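ECXA (Escherichia coli, PDB 4L63) binds a zinc ion and probably acts as a metallopeptidase of the metzincin type. Local coordinates at residues R4-E9 / I208-H213; C189-Q194 / L253-A258. One frame throughout, in Å; residues are numbered along the deposited sequence.

Interaction 1. Residues R4-E9 / I208-H213; sequences RTPNEE and IDRLSH
Glu9, at the end of a turn closed by a 3.0 Å hydrogen bond from Glu9 N back to Pro6 O, meets Arg210 on the regular helix 207-215; the two backbones do not touch, and side chains and one water do the joining. The link is a salt bridge: Arg210 NE donates to Glu9 OE2 at 2.9 Å, and NH2 of the same guanidinium adds a weak bond of 3.1 Å to Glu9 OE2. OE1 of Glu9 lies farther from Arg210 NE, at 3.4 Å, in a straighter but weak bond (165°). The carboxylate therefore presents mainly one oxygen to the guanidinium edge, and the two planes stand 79° apart rather than flat together; NE reaches OE2 from above the carboxylate plane. Arg210 gets there by folding: its chain bends at chi2 and chi3 (-60° at chi3), while that of Glu9 runs out straight beyond CG to meet it at about a right angle. The bend also brings one guanidinium face over His213 CB and sets Arg210 NH2 3.7 Å above the plane of the His213 ring, toward its rim. Pro6 CG lies loosely at the guanidinium edge. A water donates both to Glu9 OE1 and, at 2.7 Å, to Arg210 O, linking the carboxylate to the helix backbone as well. The contact ties the N-terminal loop before strand 12-16 to helix 207-215, whose Ile208 packs against Tyr149, Leu152 and Ile156 of helix 146-165, which carries His160 and His164 of the zinc site, and whose Asp209 touches Leu134 of helix 131-137.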
loop_
_atom_site.group_PDB
_atom_site.type_symbol
_atom_site.label_atom_id
_atom_site.label_comp_id
_atom_site.label_asym_id
_atom_site.label_seq_id
_atom_site.Cartn_x
_atom_site.Cartn_y
_atom_site.Cartn_z
ATOM N N ARG A 4 -11.560 -5.150 11.284
ATOM C CA ARG A 4 -10.786 -4.230 10.472
ATOM C C ARG A 4 -11.034 -2.777 10.862
ATOM O O ARG A 4 -12.112 -2.234 10.627
ATOM C CB ARG A 4 -11.091 -4.423 8.996
ATOM C CG ARG A 4 -9.926 -4.037 8.110
ATOM C CD ARG A 4 -10.409 -3.380 6.849
ATOM N NE ARG A 4 -9.303 -2.950 6.002
ATOM C CZ ARG A 4 -9.026 -3.479 4.813
ATOM N NH1 ARG A 4 -9.767 -4.470 4.328
ATOM N NH2 ARG A 4 -8.005 -3.012 4.109
ATOM N N THR A 5 -10.020 -2.158 11.449
ATOM C CA THR A 5 -10.093 -0.760 11.850
ATOM C C THR A 5 -10.247 0.133 10.628
ATOM O O THR A 5 -9.480 0.016 9.677
ATOM C CB THR A 5 -8.848 -0.356 12.638
ATOM O OG1 THR A 5 -8.702 -1.242 13.755
ATOM C CG2 THR A 5 -8.959 1.080 13.145
ATOM N N PRO A 6 -11.257 1.016 10.641
ATOM C CA PRO A 6 -11.477 1.962 9.542
ATOM C C PRO A 6 -10.257 2.863 9.332
ATOM O O PRO A 6 -9.574 3.188 10.298
ATOM C CB PRO A 6 -12.688 2.781 10.009
ATOM C CG PRO A 6 -13.378 1.919 11.009
ATOM C CD PRO A 6 -12.302 1.103 11.677
ATOM N N ASN A 7 -9.984 3.251 8.090
ATOM C CA ASN A 7 -8.823 4.101 7.802
ATOM C C ASN A 7 -8.803 5.366 8.645
ATOM O O ASN A 7 -7.750 5.785 9.128
ATOM C CB ASN A 7 -8.803 4.464 6.316
ATOM C CG ASN A 7 -8.394 3.289 5.454
ATOM O OD1 ASN A 7 -7.825 2.312 5.955
ATOM N ND2 ASN A 7 -8.681 3.369 4.155
ATOM N N GLU A 8 -9.971 5.967 8.834
ATOM C CA GLU A 8 -10.048 7.230 9.570
ATOM C C GLU A 8 -9.537 7.092 11.007
ATOM O O GLU A 8 -9.033 8.051 11.585
ATOM C CB GLU A 8 -11.480 7.770 9.565
ATOM C CG GLU A 8 -11.641 9.169 10.206
ATOM C CD GLU A 8 -10.791 10.256 9.551
ATOM O OE1 GLU A 8 -10.396 10.104 8.373
ATOM O OE2 GLU A 8 -10.528 11.284 10.220
ATOM N N GLU A 9 -9.634 5.892 11.573
ATOM C CA GLU A 9 -9.143 5.660 12.942
ATOM C C GLU A 9 -7.669 5.257 13.003
ATOM O O GLU A 9 -7.104 5.137 14.091
ATOM C CB GLU A 9 -9.991 4.586 13.628
ATOM C CG GLU A 9 -11.445 4.994 13.830
ATOM C CD GLU A 9 -12.283 3.883 14.450
ATOM O OE1 GLU A 9 -11.722 3.060 15.204
ATOM O OE2 GLU A 9 -13.500 3.821 14.159
ATOM N N ILE A 208 -11.951 3.508 24.100
ATOM C CA ILE A 208 -12.200 2.186 24.666
ATOM C C ILE A 208 -13.196 1.417 23.813
ATOM O O ILE A 208 -12.988 0.246 23.488
ATOM C CB ILE A 208 -12.734 2.267 26.101
ATOM C CG1 ILE A 208 -11.720 2.961 27.006
ATOM C CG2 ILE A 208 -13.049 0.870 26.625
ATOM C CD1 ILE A 208 -12.128 2.978 28.467
ATOM N N ASP A 209 -14.283 2.093 23.456
ATOM C CA ASP A 209 -15.317 1.502 22.623
ATOM C C ASP A 209 -14.773 1.115 21.245
ATOM O O ASP A 209 -15.079 0.042 20.734
ATOM C CB ASP A 209 -16.491 2.469 22.475
ATOM C CG ASP A 209 -17.727 1.800 21.909
ATOM O OD1 ASP A 209 -18.074 0.691 22.374
ATOM O OD2 ASP A 209 -18.352 2.384 20.999
ATOM N N ARG A 210 -13.968 1.987 20.643
ATOM C CA ARG A 210 -13.385 1.674 19.344
ATOM C C ARG A 210 -12.374 0.534 19.462
ATOM O O ARG A 210 -12.302 -0.328 18.586
ATOM C CB ARG A 210 -12.721 2.909 18.718
ATOM C CG ARG A 210 -13.670 4.086 18.501
ATOM C CD ARG A 210 -14.995 3.622 17.920
ATOM N NE ARG A 210 -14.826 2.960 16.631
ATOM C CZ ARG A 210 -15.723 2.144 16.088
ATOM N NH1 ARG A 210 -16.852 1.869 16.734
ATOM N NH2 ARG A 210 -15.483 1.587 14.907
ATOM N N LEU A 211 -11.606 0.524 20.549
ATOM C CA LEU A 211 -10.606 -0.519 20.755
ATOM C C LEU A 211 -11.283 -1.871 20.962
ATOM O O LEU A 211 -10.835 -2.891 20.433
ATOM C CB LEU A 211 -9.707 -0.186 21.949
ATOM C CG LEU A 211 -8.566 -1.175 22.198
ATOM C CD1 LEU A 211 -7.719 -1.323 20.944
ATOM C CD2 LEU A 211 -7.713 -0.751 23.384
ATOM N N SER A 212 -12.368 -1.872 21.730
ATOM C CA SER A 212 -13.147 -3.085 21.954
ATOM C C SER A 212 -13.767 -3.594 20.662
ATOM O O SER A 212 -13.781 -4.794 20.399
ATOM C CB SER A 212 -14.238 -2.834 22.990
ATOM O OG SER A 212 -15.161 -3.907 23.011
ATOM N N HIS A 213 -14.280 -2.662 19.866
ATOM C CA HIS A 213 -14.873 -2.966 18.571
ATOM C C HIS A 213 -13.859 -3.702 17.700
ATOM O O HIS A 213 -14.207 -4.631 16.969
ATOM C CB HIS A 213 -15.351 -1.668 17.910
ATOM C CG HIS A 213 -16.137 -1.863 16.650
ATOM N ND1 HIS A 213 -15.542 -2.051 15.419
ATOM C CD2 HIS A 213 -17.472 -1.879 16.427
ATOM C CE1 HIS A 213 -16.476 -2.179 14.496
ATOM N NE2 HIS A 213 -17.659 -2.082 15.081
HETATM O O HOH W 1 -12.391 0.158 15.901
#

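Interaction 2. Residues C189-Q194 / L253-A258; sequences CRLLNQ and LGLGLA
Leu255 is received by two successive leucines, Leu191 and Leu192, in a purely apolar contact. Leu191 slides past it in the opposite direction, its CD1 resting 3.7 Å from Leu255 CB, while at the other end Leu191 CB meets Leu255 CD1 at 4.0 Å. Leu192 crosses Leu255 at about a right angle and offers its branch point: Leu192 CG is 3.7 Å from Leu255 CD1, with Leu192 CD2 almost as near. One methyl, CD1 of Leu255, thus touches both neighbours. Leu255 CB points toward the loop from the 3-10 segment 253-258, whose turns are held by i to i-3 backbone hydrogen bonds such as that from Gly256 N to Leu253 O. Within the loop, Gln194 NE2 donates to Leu192 O at 3.2 Å and nearly straight (167°), which would tend to hold its shape, and Lys10 NZ hydrogen-bonds to Arg190 O. The disulfide Cys189-Cys252, one residue before Leu253, keeps the two segments together, and residues of neighbouring chains pack on Leu191, Leu192 and Leu255. The arrangement is a small leucine cluster beside a disulfide, fastening the C-terminal 3-10 turn to a loop of the metzincin family region, away from the zinc site.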
loop_
_atom_site.group_PDB
_atom_site.type_symbol
_atom_site.label_atom_id
_atom_site.label_comp_id
_atom_site.label_asym_id
_atom_site.label_seq_id
_atom_site.Cartn_x
_atom_site.Cartn_y
_atom_site.Cartn_z
ATOM N N CYS A 189 -0.574 4.513 6.657
ATOM C CA CYS A 189 -0.531 3.112 6.282
ATOM C C CYS A 189 -1.922 2.527 6.390
ATOM O O CYS A 189 -2.420 2.276 7.486
ATOM C CB CYS A 189 0.451 2.339 7.150
ATOM S SG CYS A 189 0.518 0.583 6.667
ATOM N N ARG A 190 -2.560 2.359 5.237
ATOM C CA ARG A 190 -3.891 1.769 5.187
ATOM C C ARG A 190 -3.853 0.275 4.922
ATOM O O ARG A 190 -4.832 -0.424 5.180
ATOM C CB ARG A 190 -4.734 2.448 4.112
ATOM C CG ARG A 190 -5.099 3.884 4.466
ATOM C CD ARG A 190 -5.645 4.590 3.243
ATOM N NE ARG A 190 -4.612 4.716 2.221
ATOM C CZ ARG A 190 -4.741 5.457 1.127
ATOM N NH1 ARG A 190 -5.859 6.137 0.920
ATOM N NH2 ARG A 190 -3.751 5.522 0.248
ATOM N N LEU A 191 -2.727 -0.215 4.414
ATOM C CA LEU A 191 -2.642 -1.641 4.031
ATOM C C LEU A 191 -2.449 -2.616 5.189
ATOM O O LEU A 191 -2.723 -3.805 5.043
ATOM C CB LEU A 191 -1.515 -1.838 3.013
ATOM C CG LEU A 191 -1.814 -1.287 1.613
ATOM C CD1 LEU A 191 -0.547 -1.276 0.752
ATOM C CD2 LEU A 191 -2.886 -2.139 0.940
ATOM N N LEU A 192 -1.985 -2.136 6.335
ATOM C CA LEU A 192 -1.732 -3.050 7.462
ATOM C C LEU A 192 -2.795 -2.878 8.545
ATOM O O LEU A 192 -2.962 -1.780 9.084
ATOM C CB LEU A 192 -0.330 -2.816 8.044
ATOM C CG LEU A 192 0.844 -3.179 7.126
ATOM C CD1 LEU A 192 2.195 -2.749 7.724
ATOM C CD2 LEU A 192 0.867 -4.657 6.812
ATOM N N ASN A 193 -3.532 -3.946 8.855
ATOM C CA ASN A 193 -4.545 -3.847 9.901
ATOM C C ASN A 193 -3.869 -3.655 11.259
ATOM O O ASN A 193 -2.729 -4.082 11.463
ATOM C CB ASN A 193 -5.463 -5.076 9.926
ATOM C CG ASN A 193 -6.695 -4.864 10.815
ATOM O OD1 ASN A 193 -7.237 -3.754 10.904
ATOM N ND2 ASN A 193 -7.134 -5.926 11.479
ATOM N N GLN A 194 -4.574 -2.987 12.168
ATOM C CA GLN A 194 -4.016 -2.552 13.443
ATOM C C GLN A 194 -5.133 -1.963 14.310
ATOM O O GLN A 194 -6.245 -1.713 13.829
ATOM C CB GLN A 194 -2.911 -1.508 13.232
ATOM C CG GLN A 194 -3.322 -0.363 12.306
ATOM C CD GLN A 194 -2.190 0.605 12.012
ATOM O OE1 GLN A 194 -1.841 1.456 12.841
ATOM N NE2 GLN A 194 -1.583 0.458 10.840
ATOM N N LEU A 253 4.280 2.321 2.083
ATOM C CA LEU A 253 3.928 2.408 0.666
ATOM C C LEU A 253 4.692 1.378 -0.159
ATOM O O LEU A 253 4.252 0.997 -1.245
ATOM C CB LEU A 253 4.192 3.811 0.110
ATOM C CG LEU A 253 3.565 4.060 -1.268
ATOM C CD1 LEU A 253 2.076 3.762 -1.221
ATOM C CD2 LEU A 253 3.818 5.506 -1.723
ATOM N N GLY A 254 5.817 0.908 0.372
ATOM C CA GLY A 254 6.567 -0.167 -0.263
ATOM C C GLY A 254 5.683 -1.372 -0.576
ATOM O O GLY A 254 5.925 -2.105 -1.541
ATOM N N LEU A 255 4.653 -1.577 0.243
ATOM C CA LEU A 255 3.757 -2.735 0.083
ATOM C C LEU A 255 3.000 -2.691 -1.242
ATOM O O LEU A 255 2.549 -3.724 -1.737
ATOM C CB LEU A 255 2.759 -2.810 1.240
ATOM C CG LEU A 255 3.317 -3.285 2.581
ATOM C CD1 LEU A 255 2.266 -3.128 3.669
ATOM C CD2 LEU A 255 3.714 -4.741 2.444
ATOM N N GLY A 256 2.874 -1.490 -1.805
ATOM C CA GLY A 256 2.261 -1.298 -3.103
ATOM C C GLY A 256 2.953 -2.078 -4.209
ATOM O O GLY A 256 2.316 -2.456 -5.188
ATOM N N LEU A 257 4.249 -2.346 -4.050
ATOM C CA LEU A 257 4.973 -3.129 -5.054
ATOM C C LEU A 257 4.435 -4.555 -5.134
ATOM O O LEU A 257 4.635 -5.247 -6.137
ATOM C CB LEU A 257 6.479 -3.163 -4.752
ATOM C CG LEU A 257 7.359 -1.983 -5.210
ATOM C CD1 LEU A 257 7.343 -1.821 -6.723
ATOM C CD2 LEU A 257 6.940 -0.701 -4.528
ATOM N N ALA A 258 3.766 -5.009 -4.077
ATOM C CA ALA A 258 3.292 -6.392 -4.053
ATOM C C ALA A 258 1.973 -6.521 -4.804
ATOM O O ALA A 258 1.345 -7.579 -4.788
ATOM C CB ALA A 258 3.147 -6.893 -2.615
#

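From the N terminus, segment 4-9 comes first, then 189-194, then 208-213 and lastly 253-258, so the two contacts cross rather than nest. Interaction 1 closes a long loop of 198 residues, which takes in the five-stranded mixed sheet and the zinc-binding histidines, and brings the N-terminal segment to helix 207-215. Interaction 2 closes a shorter one of 58 residues, bringing the C-terminal tail back to the loop after strand 181-186. The two also meet directly: Thr5 and Gln194, and Thr5 and Asn193, are probably hydrogen-bonded. Segment 189-194 thus touches both the N-terminal segment and the C-terminal tail.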